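Local atomic coordinates of BH1974 protein (Bacillus halodurans, PDB entry 3ON5), a protein that belongs to the XdhC/CoxI family and is probably an accessory factor that serves xanthine dehydrogenase-type molybdenum enzymes, with a Rossmann-type domain in its C-terminal half. Residues 224-229 with 245-250; 264-269 with 286-291; 213-218 with 238-243; 86-91 with 119-124. All coordinates share one frame; numbering follows the deposited sequence.

Three of the four contacts lie in the Rossmann domain. Contacts 1 and 2 sit on the same parallel sheet, with centres 14 Å apart: contact 1 pairs strands 223-229 and 245-248 at one edge, contact 2 pairs 265-268 with 290-293, and strand 200-205 runs between them. Contact 3 packs helix 211-221 against the loop leading to strand 245-248 and touches both, through Val215 on Val227 and Leu214 on Leu267. Along the chain contacts 1 and 3 alternate their segments, and contact 2 follows. Contact 4 comes first, in the separate N-terminal antiparallel sheet, its centre 43 Å from those of contacts 1 and 2, so contacts 1 to 3 describe one compact domain and contact 4 a distant part.

Contact 1: 224-229 with 245-250; sequences YTVVTD and EIIVDF
Val227 lies at the heart of a parallel strand pair: its N donates to Glu245 O at 2.9 Å, and its O accepts Ile247 N at 2.8 Å. The buried side is here, where Val226 CG1 packs on Ile247 CD1 (3.9 Å) on the face that also carries Thr228. Thr228 OG1, anti to its own N (chi1 179°), adds a side-chain bond to Ile247 O at 2.9 Å, and a water bridges it to Asp249 O. By contrast, Val248 is exposed, and the bond from Asp229 N to Ile247 O is weak. At the other end, Tyr224 OH donates to Glu245 OE2 at 2.7 Å, reaching the anti side of a carboxylate turned 72° from the ring. Without the carboxylate, as with an alanine at Glu245, the tyrosine hydroxyl would probably lose this acceptor. Helix 251-257 covers the Val226 face through Phe254, helix 211-221 packs on Val227 through Val215, and strand 200-205 continues the sheet beyond 224-229.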
loop_
_atom_site.group_PDB
_atom_site.type_symbol
_atom_site.label_atom_id
_atom_site.label_comp_id
_atom_site.label_asym_id
_atom_site.label_seq_id
_atom_site.Cartn_x
_atom_site.Cartn_y
_atom_site.Cartn_z
ATOM N N TYR A 224 -21.390 -0.572 -22.298
ATOM C CA TYR A 224 -22.369 0.344 -21.710
ATOM C C TYR A 224 -23.537 -0.549 -21.314
ATOM O O TYR A 224 -24.082 -1.227 -22.182
ATOM C CB TYR A 224 -22.741 1.482 -22.668
ATOM C CG TYR A 224 -23.670 2.510 -22.057
ATOM C CD1 TYR A 224 -23.167 3.632 -21.411
ATOM C CD2 TYR A 224 -25.060 2.386 -22.173
ATOM C CE1 TYR A 224 -24.017 4.610 -20.894
ATOM C CE2 TYR A 224 -25.918 3.345 -21.641
ATOM C CZ TYR A 224 -25.390 4.455 -21.008
ATOM O OH TYR A 224 -26.219 5.408 -20.496
ATOM N N THR A 225 -23.826 -0.673 -20.013
ATOM C CA THR A 225 -24.846 -1.607 -19.561
ATOM C C THR A 225 -26.134 -0.887 -19.141
ATOM O O THR A 225 -26.108 0.082 -18.376
ATOM C CB THR A 225 -24.330 -2.483 -18.409
ATOM O OG1 THR A 225 -23.784 -1.637 -17.407
ATOM C CG2 THR A 225 -23.262 -3.490 -18.865
ATOM N N VAL A 226 -27.264 -1.396 -19.683
ATOM C CA VAL A 226 -28.628 -0.973 -19.383
ATOM C C VAL A 226 -29.348 -2.195 -18.809
ATOM O O VAL A 226 -29.408 -3.244 -19.454
ATOM C CB VAL A 226 -29.402 -0.328 -20.594
ATOM C CG1 VAL A 226 -30.864 -0.048 -20.250
ATOM C CG2 VAL A 226 -28.715 0.945 -21.075
ATOM N N VAL A 227 -29.843 -2.063 -17.578
ATOM C CA VAL A 227 -30.620 -3.083 -16.871
ATOM C C VAL A 227 -32.035 -2.606 -16.793
ATOM O O VAL A 227 -32.269 -1.480 -16.342
ATOM C CB VAL A 227 -30.067 -3.419 -15.462
ATOM C CG1 VAL A 227 -30.943 -4.468 -14.766
ATOM C CG2 VAL A 227 -28.615 -3.863 -15.524
ATOM N N THR A 228 -32.987 -3.447 -17.224
ATOM C CA THR A 228 -34.409 -3.112 -17.137
ATOM C C THR A 228 -35.181 -4.345 -16.611
ATOM O O THR A 228 -34.875 -5.495 -16.948
ATOM C CB THR A 228 -34.967 -2.581 -18.455
ATOM O OG1 THR A 228 -36.370 -2.297 -18.301
ATOM C CG2 THR A 228 -34.702 -3.501 -19.641
ATOM N N ASP A 229 -36.132 -4.063 -15.713
ATOM C CA ASP A 229 -37.032 -5.009 -15.058
ATOM C C ASP A 229 -38.241 -4.216 -14.540
ATOM O O ASP A 229 -38.166 -2.991 -14.403
ATOM C CB ASP A 229 -36.302 -5.778 -13.949
ATOM C CG ASP A 229 -37.017 -7.010 -13.418
ATOM O OD1 ASP A 229 -37.993 -6.848 -12.666
ATOM O OD2 ASP A 229 -36.527 -8.131 -13.661
ATOM N N GLU A 245 -27.320 2.459 -16.706
ATOM C CA GLU A 245 -28.740 2.773 -16.570
ATOM C C GLU A 245 -29.481 1.607 -15.976
ATOM O O GLU A 245 -29.228 0.465 -16.351
ATOM C CB GLU A 245 -29.389 3.151 -17.917
ATOM C CG GLU A 245 -28.882 4.426 -18.561
ATOM C CD GLU A 245 -29.570 4.771 -19.871
ATOM O OE1 GLU A 245 -30.809 4.956 -19.858
ATOM O OE2 GLU A 245 -28.861 4.908 -20.897
ATOM N N ILE A 246 -30.388 1.897 -15.047
ATOM C CA ILE A 246 -31.313 0.943 -14.446
ATOM C C ILE A 246 -32.705 1.530 -14.722
ATOM O O ILE A 246 -33.011 2.589 -14.171
ATOM C CB ILE A 246 -31.034 0.630 -12.935
ATOM C CG1 ILE A 246 -29.553 0.312 -12.632
ATOM C CG2 ILE A 246 -31.977 -0.470 -12.415
ATOM C CD1 ILE A 246 -29.217 0.274 -11.145
ATOM N N ILE A 247 -33.503 0.926 -15.622
ATOM C CA ILE A 247 -34.832 1.476 -15.965
ATOM C C ILE A 247 -35.953 0.517 -15.467
ATOM O O ILE A 247 -36.090 -0.599 -15.971
ATOM C CB ILE A 247 -34.912 1.739 -17.493
ATOM C CG1 ILE A 247 -33.830 2.785 -17.886
ATOM C CG2 ILE A 247 -36.316 2.180 -17.910
ATOM C CD1 ILE A 247 -33.398 2.823 -19.350
ATOM N N VAL A 248 -36.747 0.973 -14.474
ATOM C CA VAL A 248 -37.823 0.165 -13.881
ATOM C C VAL A 248 -39.108 0.402 -14.703
ATOM O O VAL A 248 -39.713 1.464 -14.629
ATOM C CB VAL A 248 -38.042 0.416 -12.360
ATOM C CG1 VAL A 248 -39.038 -0.570 -11.781
ATOM C CG2 VAL A 248 -36.744 0.317 -11.590
ATOM N N ASP A 249 -39.510 -0.608 -15.474
ATOM C CA ASP A 249 -40.640 -0.568 -16.404
ATOM C C ASP A 249 -41.042 -1.938 -16.867
ATOM O O ASP A 249 -40.201 -2.832 -16.876
ATOM C CB ASP A 249 -40.235 0.258 -17.667
ATOM C CG ASP A 249 -40.956 1.562 -17.906
ATOM O OD1 ASP A 249 -42.185 1.619 -17.652
ATOM O OD2 ASP A 249 -40.333 2.484 -18.477
ATOM N N PHE A 250 -42.284 -2.094 -17.366
ATOM C CA PHE A 250 -42.677 -3.355 -18.002
ATOM C C PHE A 250 -42.001 -3.433 -19.369
ATOM O O PHE A 250 -41.889 -2.382 -20.012
ATOM C CB PHE A 250 -44.192 -3.487 -18.116
ATOM C CG PHE A 250 -44.852 -3.876 -16.831
ATOM C CD1 PHE A 250 -44.830 -5.191 -16.394
ATOM C CD2 PHE A 250 -45.554 -2.949 -16.087
ATOM C CE1 PHE A 250 -45.423 -5.553 -15.190
ATOM C CE2 PHE A 250 -46.212 -3.328 -14.928
ATOM C CZ PHE A 250 -46.102 -4.615 -14.460
HETATM O O HOH W 1 -38.306 -4.136 -18.663
#

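Contact 2: 264-269 with 286-291; sequences DFVLIM and KELRYI
Val266 N donates to Tyr290 O at 2.9 Å, the one backbone hydrogen bond between these two segments. Val266 pairs in parallel with Ile291, their CA atoms 4.8 Å apart. On one face of the sheet, Arg289 CG makes a CH-pi contact over the face of the Phe265 ring, 3.8 Å from its centroid. The arginine chain bends at chi2 (78°), bringing the guanidinium back until Phe265 CZ lies over its centre, although the two planes are 51° apart. Phe265 CD2 also meets Tyr290 CB at 3.4 Å, the side chains crossing at about a right angle, while Leu267 CD1 comes in at the edge of the tyrosine ring. On the other face, Val266 CG2 touches Leu288 CD2 (3.9 Å) and Ile268 CD1 touches Ile291 CG2 (3.7 Å). The two strands belong to a beta-alpha-beta unit whose connecting helix 273-283 covers Val266 and Ile268; helix 326-343 covers Phe265 and Tyr290, whose OH is hydrogen-bonded to Gln336 OE1, and strand 200-205 adjoins 265-268.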
loop_
_atom_site.group_PDB
_atom_site.type_symbol
_atom_site.label_atom_id
_atom_site.label_comp_id
_atom_site.label_asym_id
_atom_site.label_seq_id
_atom_site.Cartn_x
_atom_site.Cartn_y
_atom_site.Cartn_z
ATOM N N ASP A 264 -26.596 -2.653 -31.179
ATOM C CA ASP A 264 -26.737 -3.021 -29.772
ATOM C C ASP A 264 -26.763 -4.552 -29.587
ATOM O O ASP A 264 -27.058 -5.307 -30.529
ATOM C CB ASP A 264 -28.019 -2.397 -29.159
ATOM C CG ASP A 264 -28.019 -0.889 -28.967
ATOM O OD1 ASP A 264 -26.920 -0.303 -28.805
ATOM O OD2 ASP A 264 -29.117 -0.303 -28.896
ATOM N N PHE A 265 -26.468 -4.982 -28.338
ATOM C CA PHE A 265 -26.470 -6.366 -27.850
ATOM C C PHE A 265 -27.603 -6.541 -26.847
ATOM O O PHE A 265 -27.674 -5.801 -25.860
ATOM C CB PHE A 265 -25.106 -6.736 -27.210
ATOM C CG PHE A 265 -23.928 -6.676 -28.153
ATOM C CD1 PHE A 265 -23.295 -5.466 -28.431
ATOM C CD2 PHE A 265 -23.425 -7.832 -28.734
ATOM C CE1 PHE A 265 -22.225 -5.406 -29.332
ATOM C CE2 PHE A 265 -22.341 -7.774 -29.621
ATOM C CZ PHE A 265 -21.753 -6.557 -29.915
ATOM N N VAL A 266 -28.498 -7.493 -27.101
ATOM C CA VAL A 266 -29.632 -7.718 -26.214
ATOM C C VAL A 266 -29.454 -9.062 -25.509
ATOM O O VAL A 266 -29.028 -10.057 -26.119
ATOM C CB VAL A 266 -30.998 -7.624 -26.939
ATOM C CG1 VAL A 266 -32.152 -7.924 -25.980
ATOM C CG2 VAL A 266 -31.183 -6.245 -27.576
ATOM N N LEU A 267 -29.804 -9.075 -24.211
ATOM C CA LEU A 267 -29.747 -10.235 -23.341
ATOM C C LEU A 267 -31.065 -10.348 -22.578
ATOM O O LEU A 267 -31.385 -9.477 -21.766
ATOM C CB LEU A 267 -28.547 -10.033 -22.428
ATOM C CG LEU A 267 -27.749 -11.228 -21.946
ATOM C CD1 LEU A 267 -27.443 -12.216 -23.050
ATOM C CD2 LEU A 267 -26.482 -10.738 -21.433
ATOM N N ILE A 268 -31.874 -11.359 -22.935
ATOM C CA ILE A 268 -33.202 -11.646 -22.393
ATOM C C ILE A 268 -33.053 -12.688 -21.283
ATOM O O ILE A 268 -32.798 -13.865 -21.571
ATOM C CB ILE A 268 -34.166 -12.129 -23.530
ATOM C CG1 ILE A 268 -34.105 -11.237 -24.787
ATOM C CG2 ILE A 268 -35.579 -12.263 -23.025
ATOM C CD1 ILE A 268 -34.990 -11.712 -25.970
HETATM N N MSE A 269 -33.195 -12.276 -20.012
HETATM C CA MSE A 269 -33.029 -13.218 -18.894
HETATM C C MSE A 269 -33.929 -12.850 -17.725
HETATM O O MSE A 269 -33.454 -12.691 -16.587
HETATM C CB MSE A 269 -31.570 -13.274 -18.444
HETATM C CG MSE A 269 -30.864 -11.918 -18.428
HETATM SE SE MSE A 269 -28.993 -12.169 -18.044
HETATM C CE MSE A 269 -28.598 -13.527 -19.312
ATOM N N LYS A 286 -36.583 -6.367 -36.128
ATOM C CA LYS A 286 -35.566 -5.350 -35.859
ATOM C C LYS A 286 -34.175 -5.935 -36.140
ATOM O O LYS A 286 -33.845 -6.986 -35.583
ATOM C CB LYS A 286 -35.669 -4.840 -34.393
ATOM C CG LYS A 286 -37.017 -4.229 -33.941
ATOM C CD LYS A 286 -37.294 -2.807 -34.461
ATOM C CE LYS A 286 -38.599 -2.216 -33.971
ATOM N NZ LYS A 286 -39.787 -2.964 -34.467
ATOM N N GLU A 287 -33.373 -5.293 -37.013
ATOM C CA GLU A 287 -32.014 -5.773 -37.308
ATOM C C GLU A 287 -31.181 -5.622 -36.052
ATOM O O GLU A 287 -31.165 -4.521 -35.493
ATOM C CB GLU A 287 -31.397 -5.002 -38.492
ATOM N N LEU A 288 -30.571 -6.710 -35.537
ATOM C CA LEU A 288 -29.781 -6.607 -34.296
ATOM C C LEU A 288 -28.471 -7.360 -34.388
ATOM O O LEU A 288 -28.385 -8.414 -35.026
ATOM C CB LEU A 288 -30.553 -7.117 -33.069
ATOM C CG LEU A 288 -31.282 -6.076 -32.243
ATOM C CD1 LEU A 288 -32.444 -6.691 -31.521
ATOM C CD2 LEU A 288 -30.346 -5.386 -31.276
ATOM N N ARG A 289 -27.455 -6.803 -33.723
ATOM C CA ARG A 289 -26.112 -7.351 -33.624
ATOM C C ARG A 289 -26.144 -8.717 -32.933
ATOM O O ARG A 289 -25.531 -9.669 -33.420
ATOM C CB ARG A 289 -25.246 -6.351 -32.832
ATOM C CG ARG A 289 -23.769 -6.665 -32.715
ATOM C CD ARG A 289 -22.960 -6.344 -33.956
ATOM N NE ARG A 289 -21.527 -6.550 -33.734
ATOM C CZ ARG A 289 -20.706 -5.625 -33.243
ATOM N NH1 ARG A 289 -21.171 -4.426 -32.906
ATOM N NH2 ARG A 289 -19.420 -5.896 -33.073
ATOM N N TYR A 290 -26.916 -8.812 -31.824
ATOM C CA TYR A 290 -26.990 -9.994 -30.971
ATOM C C TYR A 290 -28.266 -10.054 -30.113
ATOM O O TYR A 290 -28.632 -9.033 -29.532
ATOM C CB TYR A 290 -25.762 -9.916 -30.036
ATOM C CG TYR A 290 -25.674 -10.963 -28.959
ATOM C CD1 TYR A 290 -25.049 -12.178 -29.196
ATOM C CD2 TYR A 290 -26.141 -10.710 -27.674
ATOM C CE1 TYR A 290 -24.927 -13.135 -28.194
ATOM C CE2 TYR A 290 -26.053 -11.669 -26.671
ATOM C CZ TYR A 290 -25.430 -12.874 -26.933
ATOM O OH TYR A 290 -25.310 -13.817 -25.950
ATOM N N ILE A 291 -28.894 -11.261 -29.987
ATOM C CA ILE A 291 -30.040 -11.570 -29.106
ATOM C C ILE A 291 -29.720 -12.879 -28.405
ATOM O O ILE A 291 -29.607 -13.920 -29.051
ATOM C CB ILE A 291 -31.451 -11.615 -29.764
ATOM C CG1 ILE A 291 -31.776 -10.347 -30.573
ATOM C CG2 ILE A 291 -32.540 -11.912 -28.701
ATOM C CD1 ILE A 291 -33.000 -10.513 -31.469
#

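Contact 3: 213-218 with 238-243; sequences PLVTFA and HFFPDA
Val215 meets the loop with both of its methyl groups. Val215 CG2 touches Phe240 CD1 at 3.7 Å, the valine and the ring-bearing side chain crossing at about a right angle, while Val215 CG1 lies 3.8 Å from Ala243 CB and 3.6 Å from Ala243 N. With CG1 anti to the backbone N (chi1 173°) and CG2 beside it, the valine spreads its two branches between Ala243 and Phe240. At the next residue, Thr216 OG1 comes within 3.1 Å of Asp242 OD2. The same hydroxyl also lies near Pro212 O, one turn back in its own helix, at the distance of a weak hydrogen bond.

The second shell fixes both sides. Residues 240 to 243 form a type I beta turn, in which Ala243 N donates to Phe240 O at 3.3 Å, so the two apolar residues that touch Val215 stand at the turn's ends and Asp242 at its third position. On the helical side, the bonds from Phe217 N to Pro213 O and from Ala218 N to Leu214 O keep the backbone regular around Val215 and Thr216. A weak bond joins Asp242 O to Ser219 OG.

Helix 211-221 lies on the parallel sheet, Val215 also packing on strands 223-229 and 200-205. Away from the loop, Phe217 touches helix 326-343 and meets Phe217 of a neighbouring subunit with ring planes about 80° apart.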
loop_
_atom_site.group_PDB
_atom_site.type_symbol
_atom_site.label_atom_id
_atom_site.label_comp_id
_atom_site.label_asym_id
_atom_site.label_seq_id
_atom_site.Cartn_x
_atom_site.Cartn_y
_atom_site.Cartn_z
ATOM N N PRO A 213 -23.582 -10.340 -11.594
ATOM C CA PRO A 213 -22.228 -10.692 -12.078
ATOM C C PRO A 213 -22.031 -10.363 -13.557
ATOM O O PRO A 213 -20.950 -9.906 -13.926
ATOM C CB PRO A 213 -22.124 -12.203 -11.842
ATOM C CG PRO A 213 -23.462 -12.683 -11.580
ATOM C CD PRO A 213 -24.286 -11.545 -11.096
ATOM N N LEU A 214 -23.070 -10.556 -14.390
ATOM C CA LEU A 214 -23.029 -10.255 -15.813
ATOM C C LEU A 214 -22.798 -8.757 -16.048
ATOM O O LEU A 214 -22.022 -8.406 -16.934
ATOM C CB LEU A 214 -24.332 -10.711 -16.474
ATOM C CG LEU A 214 -24.527 -10.350 -17.929
ATOM C CD1 LEU A 214 -23.645 -11.178 -18.820
ATOM C CD2 LEU A 214 -25.942 -10.542 -18.306
ATOM N N VAL A 215 -23.461 -7.885 -15.261
ATOM C CA VAL A 215 -23.300 -6.432 -15.365
ATOM C C VAL A 215 -21.837 -6.088 -15.036
ATOM O O VAL A 215 -21.228 -5.329 -15.782
ATOM C CB VAL A 215 -24.313 -5.647 -14.472
ATOM C CG1 VAL A 215 -24.023 -4.149 -14.458
ATOM C CG2 VAL A 215 -25.749 -5.901 -14.929
ATOM N N THR A 216 -21.255 -6.695 -13.973
ATOM C CA THR A 216 -19.878 -6.441 -13.559
ATOM C C THR A 216 -18.886 -6.890 -14.644
ATOM O O THR A 216 -18.016 -6.116 -15.032
ATOM C CB THR A 216 -19.621 -7.156 -12.242
ATOM O OG1 THR A 216 -20.428 -6.540 -11.252
ATOM C CG2 THR A 216 -18.160 -7.106 -11.811
ATOM N N PHE A 217 -19.003 -8.122 -15.121
ATOM C CA PHE A 217 -18.087 -8.642 -16.116
ATOM C C PHE A 217 -18.220 -7.844 -17.415
ATOM O O PHE A 217 -17.204 -7.448 -17.958
ATOM C CB PHE A 217 -18.322 -10.140 -16.348
ATOM C CG PHE A 217 -18.157 -11.042 -15.134
ATOM C CD1 PHE A 217 -17.316 -10.686 -14.088
ATOM C CD2 PHE A 217 -18.751 -12.297 -15.094
ATOM C CE1 PHE A 217 -17.140 -11.535 -12.987
ATOM C CE2 PHE A 217 -18.577 -13.143 -13.990
ATOM C CZ PHE A 217 -17.763 -12.760 -12.952
ATOM N N ALA A 218 -19.442 -7.522 -17.859
ATOM C CA ALA A 218 -19.641 -6.757 -19.092
ATOM C C ALA A 218 -19.138 -5.336 -18.966
ATOM O O ALA A 218 -18.586 -4.820 -19.926
ATOM C CB ALA A 218 -21.100 -6.737 -19.468
ATOM N N HIS A 238 -27.692 -0.461 -5.430
ATOM C CA HIS A 238 -26.604 -1.188 -4.768
ATOM C C HIS A 238 -26.432 -2.605 -5.364
ATOM O O HIS A 238 -25.316 -3.126 -5.299
ATOM C CB HIS A 238 -26.779 -1.263 -3.251
ATOM C CG HIS A 238 -28.030 -1.930 -2.800
ATOM N ND1 HIS A 238 -28.079 -3.297 -2.583
ATOM C CD2 HIS A 238 -29.232 -1.387 -2.495
ATOM C CE1 HIS A 238 -29.315 -3.548 -2.180
ATOM N NE2 HIS A 238 -30.048 -2.429 -2.110
ATOM N N PHE A 239 -27.480 -3.184 -6.013
ATOM C CA PHE A 239 -27.337 -4.477 -6.693
ATOM C C PHE A 239 -26.517 -4.357 -7.973
ATOM O O PHE A 239 -25.816 -5.300 -8.325
ATOM C CB PHE A 239 -28.685 -5.099 -7.042
ATOM C CG PHE A 239 -29.570 -5.406 -5.876
ATOM C CD1 PHE A 239 -29.164 -6.301 -4.890
ATOM C CD2 PHE A 239 -30.857 -4.889 -5.812
ATOM C CE1 PHE A 239 -29.992 -6.591 -3.804
ATOM C CE2 PHE A 239 -31.698 -5.204 -4.742
ATOM C CZ PHE A 239 -31.257 -6.046 -3.741
ATOM N N PHE A 240 -26.616 -3.208 -8.677
ATOM C CA PHE A 240 -25.945 -2.983 -9.957
ATOM C C PHE A 240 -25.141 -1.664 -9.935
ATOM O O PHE A 240 -25.465 -0.718 -10.663
ATOM C CB PHE A 240 -26.990 -2.957 -11.090
ATOM C CG PHE A 240 -27.961 -4.114 -11.110
ATOM C CD1 PHE A 240 -27.641 -5.303 -11.749
ATOM C CD2 PHE A 240 -29.211 -4.000 -10.523
ATOM C CE1 PHE A 240 -28.546 -6.366 -11.781
ATOM C CE2 PHE A 240 -30.114 -5.065 -10.554
ATOM C CZ PHE A 240 -29.774 -6.239 -11.179
ATOM N N PRO A 241 -24.071 -1.571 -9.118
ATOM C CA PRO A 241 -23.304 -0.319 -9.072
ATOM C C PRO A 241 -22.540 -0.019 -10.368
ATOM O O PRO A 241 -22.136 1.126 -10.571
ATOM C CB PRO A 241 -22.321 -0.565 -7.931
ATOM C CG PRO A 241 -22.174 -2.025 -7.873
ATOM C CD PRO A 241 -23.521 -2.558 -8.165
ATOM N N ASP A 242 -22.328 -1.023 -11.231
ATOM C CA ASP A 242 -21.569 -0.843 -12.470
ATOM C C ASP A 242 -22.476 -0.556 -13.675
ATOM O O ASP A 242 -21.961 -0.233 -14.754
ATOM C CB ASP A 242 -20.738 -2.100 -12.744
ATOM C CG ASP A 242 -19.678 -2.359 -11.701
ATOM O OD1 ASP A 242 -18.934 -1.402 -11.359
ATOM O OD2 ASP A 242 -19.551 -3.528 -11.260
ATOM N N ALA A 243 -23.807 -0.695 -13.501
ATOM C CA ALA A 243 -24.786 -0.431 -14.551
ATOM C C ALA A 243 -24.852 1.045 -14.821
ATOM O O ALA A 243 -24.886 1.841 -13.881
ATOM C CB ALA A 243 -26.168 -0.966 -14.170
#

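Contact 4: 86-91 with 119-124; sequences QEQLPR and LEPVDL
An antiparallel bridge at the edge of the N-terminal sheet joins Arg91, where strand 91-96 starts, to Leu119 near the end of strand 113-121. Both bonds of this hydrogen-bonded pair form: Arg91 N to Leu119 O at 3.0 Å and Leu119 N to Arg91 O at 2.8 Å. The Arg91 guanidinium turns back to Glu87 in a salt bridge. Next to the bridge, Pro90 CA sits 3.0 Å from the same Leu119 O, and Pro90 CG meets Pro121 CD at 4.0 Å, the two rings crossing at about a right angle. Gln88, which leaves helix 73-87 with positive phi, bends at chi2 (69°) to bring its OE1 within 3.7 Å of Pro121 CB and 3.5 Å of Asp123 CB. A glycine in place of Pro121 would probably open a gap against Pro90 CG and the Gln88 side chain. Asp123 OD1 caps Leu126 N, and Glu120 OE1 pairs with Lys147. Thus main-chain bonds tie the two segments at Arg91 and Leu119, while the proline rings add apolar contact beside them.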
loop_
_atom_site.group_PDB
_atom_site.type_symbol
_atom_site.label_atom_id
_atom_site.label_comp_id
_atom_site.label_asym_id
_atom_site.label_seq_id
_atom_site.Cartn_x
_atom_site.Cartn_y
_atom_site.Cartn_z
ATOM N N GLN A 86 9.816 17.218 -21.922
ATOM C CA GLN A 86 10.771 18.311 -21.776
ATOM C C GLN A 86 10.998 18.990 -23.153
ATOM O O GLN A 86 10.825 20.207 -23.270
ATOM C CB GLN A 86 12.082 17.778 -21.168
ATOM C CG GLN A 86 13.016 18.884 -20.656
ATOM C CD GLN A 86 12.533 19.581 -19.393
ATOM O OE1 GLN A 86 11.841 18.991 -18.559
ATOM N NE2 GLN A 86 12.976 20.822 -19.175
ATOM N N GLU A 87 11.312 18.190 -24.196
ATOM C CA GLU A 87 11.533 18.661 -25.570
ATOM C C GLU A 87 10.265 19.192 -26.219
ATOM O O GLU A 87 10.349 19.960 -27.176
ATOM C CB GLU A 87 12.068 17.521 -26.445
ATOM C CG GLU A 87 13.473 17.057 -26.122
ATOM C CD GLU A 87 13.878 15.774 -26.823
ATOM O OE1 GLU A 87 13.111 15.294 -27.690
ATOM O OE2 GLU A 87 14.947 15.225 -26.470
ATOM N N GLN A 88 9.088 18.726 -25.731
ATOM C CA GLN A 88 7.742 19.045 -26.219
ATOM C C GLN A 88 7.711 18.692 -27.721
ATOM O O GLN A 88 7.218 19.453 -28.547
ATOM C CB GLN A 88 7.391 20.509 -25.909
ATOM C CG GLN A 88 5.911 20.780 -25.684
ATOM C CD GLN A 88 5.305 20.197 -24.424
ATOM O OE1 GLN A 88 4.107 19.942 -24.357
ATOM N NE2 GLN A 88 6.084 19.996 -23.388
ATOM N N LEU A 89 8.297 17.521 -28.055
ATOM C CA LEU A 89 8.441 17.008 -29.411
ATOM C C LEU A 89 8.165 15.492 -29.482
ATOM O O LEU A 89 8.863 14.716 -28.821
ATOM C CB LEU A 89 9.867 17.304 -29.906
ATOM C CG LEU A 89 10.261 16.788 -31.293
ATOM C CD1 LEU A 89 9.546 17.548 -32.407
ATOM C CD2 LEU A 89 11.736 16.905 -31.492
ATOM N N PRO A 90 7.197 15.059 -30.331
ATOM C CA PRO A 90 6.909 13.628 -30.469
ATOM C C PRO A 90 8.096 12.841 -30.992
ATOM O O PRO A 90 8.974 13.386 -31.664
ATOM C CB PRO A 90 5.760 13.594 -31.480
ATOM C CG PRO A 90 5.138 14.912 -31.377
ATOM C CD PRO A 90 6.282 15.846 -31.173
ATOM N N ARG A 91 8.086 11.535 -30.713
ATOM C CA ARG A 91 9.153 10.594 -31.033
ATOM C C ARG A 91 8.593 9.209 -31.323
ATOM O O ARG A 91 7.602 8.806 -30.699
ATOM C CB ARG A 91 10.083 10.543 -29.799
ATOM C CG ARG A 91 11.316 9.701 -29.931
ATOM C CD ARG A 91 12.070 9.583 -28.623
ATOM N NE ARG A 91 12.599 10.860 -28.141
ATOM C CZ ARG A 91 13.620 10.973 -27.295
ATOM N NH1 ARG A 91 14.264 9.890 -26.872
ATOM N NH2 ARG A 91 14.037 12.170 -26.905
ATOM N N LEU A 119 5.388 8.417 -29.098
ATOM C CA LEU A 119 5.220 9.208 -27.877
ATOM C C LEU A 119 4.908 10.658 -28.245
ATOM O O LEU A 119 5.684 11.279 -28.966
ATOM C CB LEU A 119 6.490 9.111 -27.001
ATOM C CG LEU A 119 6.838 7.718 -26.454
ATOM C CD1 LEU A 119 8.288 7.585 -26.187
ATOM C CD2 LEU A 119 6.092 7.417 -25.213
ATOM N N GLU A 120 3.737 11.161 -27.813
ATOM C CA GLU A 120 3.254 12.527 -28.066
ATOM C C GLU A 120 3.002 13.271 -26.780
ATOM O O GLU A 120 2.270 12.750 -25.934
ATOM C CB GLU A 120 1.962 12.518 -28.876
ATOM C CG GLU A 120 2.127 12.115 -30.323
ATOM C CD GLU A 120 0.784 11.883 -30.981
ATOM O OE1 GLU A 120 0.087 10.929 -30.561
ATOM O OE2 GLU A 120 0.417 12.668 -31.887
ATOM N N PRO A 121 3.554 14.498 -26.593
ATOM C CA PRO A 121 3.240 15.229 -25.355
ATOM C C PRO A 121 1.812 15.747 -25.410
ATOM O O PRO A 121 1.428 16.370 -26.404
ATOM C CB PRO A 121 4.275 16.354 -25.318
ATOM C CG PRO A 121 4.768 16.498 -26.716
ATOM C CD PRO A 121 4.427 15.277 -27.499
ATOM N N VAL A 122 0.999 15.428 -24.387
ATOM C CA VAL A 122 -0.370 15.933 -24.325
ATOM C C VAL A 122 -0.268 17.400 -23.913
ATOM O O VAL A 122 -0.343 17.725 -22.725
ATOM C CB VAL A 122 -1.325 15.115 -23.422
ATOM C CG1 VAL A 122 -2.740 15.694 -23.451
ATOM C CG2 VAL A 122 -1.346 13.652 -23.849
ATOM N N ASP A 123 0.001 18.269 -24.911
ATOM C CA ASP A 123 0.133 19.710 -24.744
ATOM C C ASP A 123 -1.266 20.328 -24.630
ATOM O O ASP A 123 -2.259 19.610 -24.798
ATOM C CB ASP A 123 0.955 20.326 -25.897
ATOM C CG ASP A 123 0.492 20.121 -27.336
ATOM O OD1 ASP A 123 -0.682 19.749 -27.541
ATOM O OD2 ASP A 123 1.289 20.406 -28.264
ATOM N N LEU A 124 -1.354 21.647 -24.360
ATOM C CA LEU A 124 -2.633 22.330 -24.167
ATOM C C LEU A 124 -3.514 22.183 -25.417
ATOM O O LEU A 124 -4.725 22.027 -25.271
ATOM C CB LEU A 124 -2.420 23.807 -23.802
ATOM C CG LEU A 124 -1.792 24.102 -22.409
ATOM C CD1 LEU A 124 -1.677 25.588 -22.155
ATOM C CD2 LEU A 124 -2.627 23.557 -21.310
#